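Local coordinates for uncharacterized protein (PDB 4JZA), which probably removes the 3-phosphate from phosphoinositide lipids, as a bacterial phosphatase linked to lipid metabolism during the encounter of pathogen and host, at residues L411-I421 and Q459-N469. Sequence-based numbering, arbitrary orientation.
Sequences LAILQTLISPI and QSILQNNHPYN
Leu-414 and Leu-462 anchor a parallel beta ladder between strands 412-416 and 462-465, the latter the outermost strand of a mixed sheet within this chain. Leu-414 N donates to Leu-462 O at 2.7 Å, almost perfectly straight. Leu-462 N reaches Ala-412 O, Thr-416 N reaches Asn-464 O, and His-466 N carries the series past the strand end to Thr-416 O. Asn-464 N is the exception: it lies above the carbonyl plane of Leu-414 O, at 3.2 Å. Further on, the Ser-419 hydroxyl replaces a backbone acceptor, Tyr-468 N donating to Ser-419 OG at 3.2 Å.

Apolar contacts occupy both faces. On one, Leu-411 CD2 meets Leu-462 CD1 at 3.8 Å. On the other, Ile-461 CG2 packs on Leu-414 CB at 3.9 Å; aliphatic side chains suit this spot, since Val-452 of helix 441-454, which links the strands in a beta-alpha-beta crossover, touches Leu-414.

The face of Ile-413 turns polar: with CG1 anti to the backbone N (chi1 -169°), Ile-413 CD1 comes to 3.5 Å from Asn-464 OD1, the side chains crossing at about a right angle. Leu-417 CD2 lies at the His-466 ring edge. Gln-415 OE1 accepts from Gln-536 NE2. Glu-535 OE1, hydrogen-bonded to Gln-415 NE2 and His-466 NE2, links strand 412-416 to the residue following strand 462-465 and probably polarises the imidazole. The backbone ladder thus joins the strands, and the shared carboxylate fastens this sheet edge to helix 524-542.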
ATOM      1  N   LEU A 411       9.651 -24.751  21.803  1.00 58.41           N
ATOM      2  CA  LEU A 411       8.950 -23.537  22.181  1.00 60.32           C
ATOM      3  C   LEU A 411       8.954 -22.514  21.075  1.00 58.94           C
ATOM      4  O   LEU A 411       9.918 -22.418  20.281  1.00 57.37           O
ATOM      5  CB  LEU A 411       9.624 -22.878  23.359  1.00 62.19           C
ATOM      6  CG  LEU A 411       9.077 -23.152  24.733  1.00 64.10           C
ATOM      7  CD1 LEU A 411       9.656 -22.042  25.607  1.00 65.89           C
ATOM      8  CD2 LEU A 411       7.551 -23.153  24.745  1.00 69.90           C
ATOM      9  N   ALA A 412       7.889 -21.725  21.048  1.00 54.06           N
ATOM     10  CA  ALA A 412       7.699 -20.776  19.962  1.00 51.09           C
ATOM     11  C   ALA A 412       6.946 -19.607  20.476  1.00 51.20           C
ATOM     12  O   ALA A 412       5.881 -19.772  21.082  1.00 55.02           O
ATOM     13  CB  ALA A 412       6.913 -21.413  18.854  1.00 48.16           C
ATOM     14  N   ILE A 413       7.453 -18.414  20.192  1.00 50.83           N
ATOM     15  CA  ILE A 413       6.763 -17.205  20.626  1.00 48.33           C
ATOM     16  C   ILE A 413       6.186 -16.452  19.452  1.00 47.28           C
ATOM     17  O   ILE A 413       6.776 -16.421  18.365  1.00 46.75           O
ATOM     18  CB  ILE A 413       7.684 -16.308  21.441  1.00 50.45           C
ATOM     19  CG1 ILE A 413       6.865 -15.199  22.099  1.00 52.65           C
ATOM     20  CG2 ILE A 413       8.825 -15.748  20.596  1.00 51.31           C
ATOM     21  CD1 ILE A 413       7.582 -14.592  23.275  1.00 53.75           C
ATOM     22  N   LEU A 414       4.991 -15.902  19.663  1.00 48.54           N
ATOM     23  CA  LEU A 414       4.381 -14.905  18.754  1.00 46.49           C
ATOM     24  C   LEU A 414       4.288 -13.582  19.490  1.00 45.22           C
ATOM     25  O   LEU A 414       3.329 -13.305  20.214  1.00 42.16           O
ATOM     26  CB  LEU A 414       2.987 -15.344  18.325  1.00 50.40           C
ATOM     27  CG  LEU A 414       2.344 -14.755  17.072  1.00 51.91           C
ATOM     28  CD1 LEU A 414       0.970 -15.361  16.802  1.00 53.17           C
ATOM     29  CD2 LEU A 414       2.257 -13.255  17.195  1.00 51.72           C
ATOM     30  N   GLN A 415       5.322 -12.770  19.340  1.00 46.98           N
ATOM     31  CA  GLN A 415       5.409 -11.525  20.073  1.00 48.72           C
ATOM     32  C   GLN A 415       4.915 -10.370  19.224  1.00 49.44           C
ATOM     33  O   GLN A 415       5.518 -10.035  18.222  1.00 51.70           O
ATOM     34  CB  GLN A 415       6.848 -11.277  20.498  1.00 48.27           C
ATOM     35  CG  GLN A 415       7.002 -10.234  21.581  1.00 50.63           C
ATOM     36  CD  GLN A 415       8.432  -9.802  21.751  1.00 52.33           C
ATOM     37  OE1 GLN A 415       9.072  -9.368  20.803  1.00 58.07           O
ATOM     38  NE2 GLN A 415       8.942  -9.917  22.960  1.00 48.13           N
ATOM     39  N   THR A 416       3.807  -9.770  19.627  1.00 49.05           N
ATOM     40  CA  THR A 416       3.235  -8.684  18.861  1.00 50.56           C
ATOM     41  C   THR A 416       3.381  -7.364  19.585  1.00 50.63           C
ATOM     42  O   THR A 416       3.161  -7.268  20.782  1.00 47.94           O
ATOM     43  CB  THR A 416       1.749  -8.919  18.557  1.00 52.36           C
ATOM     44  OG1 THR A 416       1.005  -8.908  19.774  1.00 50.63           O
ATOM     45  CG2 THR A 416       1.555 -10.239  17.865  1.00 54.67           C
ATOM     46  N   LEU A 417       3.750  -6.341  18.832  1.00 49.28           N
ATOM     47  CA  LEU A 417       3.896  -5.011  19.378  1.00 49.19           C
ATOM     48  C   LEU A 417       2.811  -4.106  18.831  1.00 46.14           C
ATOM     49  O   LEU A 417       3.073  -3.260  18.001  1.00 41.26           O
ATOM     50  CB  LEU A 417       5.274  -4.461  19.033  1.00 50.98           C
ATOM     51  CG  LEU A 417       6.421  -5.346  19.513  1.00 51.51           C
ATOM     52  CD1 LEU A 417       7.763  -4.857  19.011  1.00 47.94           C
ATOM     53  CD2 LEU A 417       6.416  -5.461  21.026  1.00 53.35           C
ATOM     54  N   ILE A 418       1.586  -4.299  19.299  1.00 46.06           N
ATOM     55  CA  ILE A 418       0.468  -3.492  18.844  1.00 44.28           C
ATOM     56  C   ILE A 418      -0.377  -3.012  20.013  1.00 41.94           C
ATOM     57  O   ILE A 418      -0.270  -3.525  21.111  1.00 43.61           O
ATOM     58  CB  ILE A 418      -0.402  -4.243  17.822  1.00 43.63           C
ATOM     59  CG1 ILE A 418      -1.286  -5.274  18.508  1.00 42.26           C
ATOM     60  CG2 ILE A 418       0.464  -4.901  16.770  1.00 42.64           C
ATOM     61  CD1 ILE A 418      -2.093  -6.093  17.538  1.00 40.02           C
ATOM     62  N   SER A 419      -1.209  -2.011  19.764  1.00 40.26           N
ATOM     63  CA  SER A 419      -1.969  -1.372  20.824  1.00 43.39           C
ATOM     64  C   SER A 419      -3.457  -1.283  20.542  1.00 43.22           C
ATOM     65  O   SER A 419      -3.938  -0.284  20.027  1.00 43.10           O
ATOM     66  CB  SER A 419      -1.417   0.022  21.082  1.00 42.74           C
ATOM     67  OG  SER A 419      -0.017  -0.019  21.191  1.00 45.09           O
ATOM     68  N   PRO A 420      -4.177  -2.334  20.900  1.00 44.88           N
ATOM     69  CA  PRO A 420      -5.639  -2.381  20.781  1.00 47.01           C
ATOM     70  C   PRO A 420      -6.259  -1.238  21.533  1.00 49.57           C
ATOM     71  O   PRO A 420      -5.821  -0.960  22.636  1.00 55.38           O
ATOM     72  CB  PRO A 420      -6.014  -3.685  21.476  1.00 46.25           C
ATOM     73  CG  PRO A 420      -4.773  -4.488  21.438  1.00 46.25           C
ATOM     74  CD  PRO A 420      -3.639  -3.535  21.531  1.00 45.46           C
ATOM     75  N   ILE A 421      -7.243  -0.574  20.938  1.00 52.89           N
ATOM     76  CA  ILE A 421      -7.946   0.555  21.563  1.00 54.13           C
ATOM     77  C   ILE A 421      -9.384   0.492  21.095  1.00 54.28           C
ATOM     78  O   ILE A 421      -9.605   0.443  19.889  1.00 55.21           O
ATOM     79  CB  ILE A 421      -7.265   1.898  21.184  1.00 58.10           C
ATOM     80  CG1 ILE A 421      -7.947   3.076  21.868  1.00 61.13           C
ATOM     81  CG2 ILE A 421      -7.208   2.145  19.668  1.00 58.93           C
ATOM     82  CD1 ILE A 421      -7.268   3.472  23.156  1.00 66.10           C
ATOM     83  N   GLN A 459       0.457 -27.270  17.308  1.00 65.74           N
ATOM     84  CA  GLN A 459       1.632 -26.602  17.897  1.00 61.08           C
ATOM     85  C   GLN A 459       1.182 -25.670  18.992  1.00 60.09           C
ATOM     86  O   GLN A 459       0.208 -24.918  18.853  1.00 61.78           O
ATOM     87  CB  GLN A 459       2.315 -25.806  16.807  1.00 59.60           C
ATOM     88  CG  GLN A 459       3.435 -24.894  17.220  1.00 60.47           C
ATOM     89  CD  GLN A 459       4.190 -24.394  15.998  1.00 59.20           C
ATOM     90  OE1 GLN A 459       3.582 -24.112  14.979  1.00 58.66           O
ATOM     91  NE2 GLN A 459       5.510 -24.312  16.084  1.00 56.27           N
ATOM     92  N   SER A 460       1.866 -25.696  20.109  1.00 62.81           N
ATOM     93  CA  SER A 460       1.457 -24.766  21.118  1.00 64.07           C
ATOM     94  C   SER A 460       2.390 -23.558  20.990  1.00 61.37           C
ATOM     95  O   SER A 460       3.610 -23.702  20.734  1.00 55.99           O
ATOM     96  CB  SER A 460       1.443 -25.403  22.486  1.00 61.55           C
ATOM     97  OG  SER A 460       2.392 -24.766  23.247  1.00 66.79           O
ATOM     98  N   ILE A 461       1.793 -22.370  21.121  1.00 59.69           N
ATOM     99  CA  ILE A 461       2.494 -21.110  20.869  1.00 58.85           C
ATOM    100  C   ILE A 461       2.311 -20.137  22.025  1.00 57.18           C
ATOM    101  O   ILE A 461       1.176 -19.913  22.493  1.00 52.50           O
ATOM    102  CB  ILE A 461       1.973 -20.447  19.572  1.00 60.97           C
ATOM    103  CG1 ILE A 461       2.316 -21.320  18.359  1.00 58.88           C
ATOM    104  CG2 ILE A 461       2.546 -19.034  19.383  1.00 60.78           C
ATOM    105  CD1 ILE A 461       1.553 -20.947  17.100  1.00 56.82           C
ATOM    106  N   LEU A 462       3.425 -19.551  22.474  1.00 54.85           N
ATOM    107  CA  LEU A 462       3.364 -18.471  23.467  1.00 57.69           C
ATOM    108  C   LEU A 462       3.029 -17.134  22.799  1.00 53.46           C
ATOM    109  O   LEU A 462       3.621 -16.742  21.809  1.00 53.31           O
ATOM    110  CB  LEU A 462       4.676 -18.379  24.248  1.00 60.73           C
ATOM    111  CG  LEU A 462       5.000 -19.588  25.127  1.00 58.97           C
ATOM    112  CD1 LEU A 462       6.462 -19.561  25.544  1.00 60.26           C
ATOM    113  CD2 LEU A 462       4.081 -19.551  26.329  1.00 60.51           C
ATOM    114  N   GLN A 463       2.064 -16.445  23.362  1.00 51.30           N
ATOM    115  CA  GLN A 463       1.618 -15.186  22.829  1.00 50.55           C
ATOM    116  C   GLN A 463       1.873 -14.039  23.763  1.00 51.39           C
ATOM    117  O   GLN A 463       1.295 -13.992  24.813  1.00 58.77           O
ATOM    118  CB  GLN A 463       0.113 -15.226  22.599  1.00 49.73           C
ATOM    119  CG  GLN A 463      -0.217 -15.953  21.337  1.00 51.68           C
ATOM    120  CD  GLN A 463      -1.693 -16.170  21.134  1.00 56.73           C
ATOM    121  OE1 GLN A 463      -2.250 -17.135  21.662  1.00 52.11           O
ATOM    122  NE2 GLN A 463      -2.331 -15.305  20.318  1.00 58.01           N
ATOM    123  N   ASN A 464       2.658 -13.062  23.352  1.00 53.27           N
ATOM    124  CA  ASN A 464       2.846 -11.882  24.174  1.00 52.91           C
ATOM    125  C   ASN A 464       2.615 -10.666  23.340  1.00 46.67           C
ATOM    126  O   ASN A 464       3.112 -10.577  22.252  1.00 46.81           O
ATOM    127  CB  ASN A 464       4.236 -11.884  24.793  1.00 57.76           C
ATOM    128  CG  ASN A 464       4.476 -13.111  25.677  1.00 65.05           C
ATOM    129  OD1 ASN A 464       4.649 -14.238  25.194  1.00 67.38           O
ATOM    130  ND2 ASN A 464       4.453 -12.898  26.982  1.00 72.80           N
ATOM    131  N   ASN A 465       1.794  -9.758  23.842  1.00 48.77           N
ATOM    132  CA  ASN A 465       1.545  -8.480  23.212  1.00 49.76           C
ATOM    133  C   ASN A 465       1.951  -7.315  24.106  1.00 51.56           C
ATOM    134  O   ASN A 465       1.612  -7.318  25.279  1.00 50.00           O
ATOM    135  CB  ASN A 465       0.076  -8.303  22.902  1.00 47.89           C
ATOM    136  CG  ASN A 465      -0.168  -7.034  22.165  1.00 47.66           C
ATOM    137  OD1 ASN A 465      -0.787  -6.108  22.674  1.00 51.13           O
ATOM    138  ND2 ASN A 465       0.397  -6.947  20.989  1.00 46.72           N
ATOM    139  N   HIS A 466       2.629  -6.313  23.533  1.00 51.16           N
ATOM    140  CA  HIS A 466       3.120  -5.170  24.287  1.00 48.67           C
ATOM    141  C   HIS A 466       2.603  -3.889  23.750  1.00 47.90           C
ATOM    142  O   HIS A 466       3.135  -3.332  22.781  1.00 47.24           O
ATOM    143  CB  HIS A 466       4.618  -5.152  24.308  1.00 52.53           C
ATOM    144  CG  HIS A 466       5.181  -6.352  24.981  1.00 53.21           C
ATOM    145  ND1 HIS A 466       4.995  -6.593  26.321  1.00 49.50           N
ATOM    146  CD2 HIS A 466       5.849  -7.411  24.485  1.00 53.28           C
ATOM    147  CE1 HIS A 466       5.565  -7.738  26.628  1.00 56.66           C
ATOM    148  NE2 HIS A 466       6.097  -8.250  25.530  1.00 57.27           N
ATOM    149  N   PRO A 467       1.525  -3.420  24.370  1.00 45.13           N
ATOM    150  CA  PRO A 467       0.937  -2.199  23.917  1.00 44.84           C
ATOM    151  C   PRO A 467       1.779  -1.107  24.470  1.00 43.34           C
ATOM    152  O   PRO A 467       2.457  -1.320  25.450  1.00 42.80           O
ATOM    153  CB  PRO A 467      -0.457  -2.230  24.547  1.00 45.75           C
ATOM    154  CG  PRO A 467      -0.329  -3.091  25.747  1.00 43.57           C
ATOM    155  CD  PRO A 467       0.718  -4.090  25.402  1.00 44.52           C
ATOM    156  N   TYR A 468       1.775   0.035  23.811  1.00 45.01           N
ATOM    157  CA  TYR A 468       2.410   1.249  24.339  1.00 46.24           C
ATOM    158  C   TYR A 468       1.762   2.439  23.580  1.00 49.30           C
ATOM    159  O   TYR A 468       2.192   2.830  22.493  1.00 48.43           O
ATOM    160  CB  TYR A 468       3.952   1.228  24.241  1.00 43.14           C
ATOM    161  CG  TYR A 468       4.557   2.434  24.908  1.00 44.27           C
ATOM    162  CD1 TYR A 468       4.311   2.684  26.246  1.00 48.57           C
ATOM    163  CD2 TYR A 468       5.332   3.352  24.209  1.00 46.39           C
ATOM    164  CE1 TYR A 468       4.816   3.801  26.881  1.00 51.41           C
ATOM    165  CE2 TYR A 468       5.851   4.482  24.836  1.00 46.83           C
ATOM    166  CZ  TYR A 468       5.582   4.694  26.171  1.00 49.90           C
ATOM    167  OH  TYR A 468       6.050   5.767  26.855  1.00 49.29           O
ATOM    168  N   ASN A 469       0.694   2.970  24.161  1.00 52.91           N
ATOM    169  CA  ASN A 469      -0.150   3.940  23.491  1.00 56.25           C
ATOM    170  C   ASN A 469      -0.770   4.958  24.489  1.00 56.02           C
ATOM    171  O   ASN A 469      -0.895   4.685  25.693  1.00 59.03           O
ATOM    172  CB  ASN A 469      -1.225   3.185  22.714  1.00 56.88           C
ATOM    173  CG  ASN A 469      -1.969   4.081  21.739  1.00 70.88           C
ATOM    174  OD1 ASN A 469      -1.383   5.003  21.120  1.00 73.51           O
ATOM    175  ND2 ASN A 469      -3.297   3.856  21.631  1.00 77.49           N
TER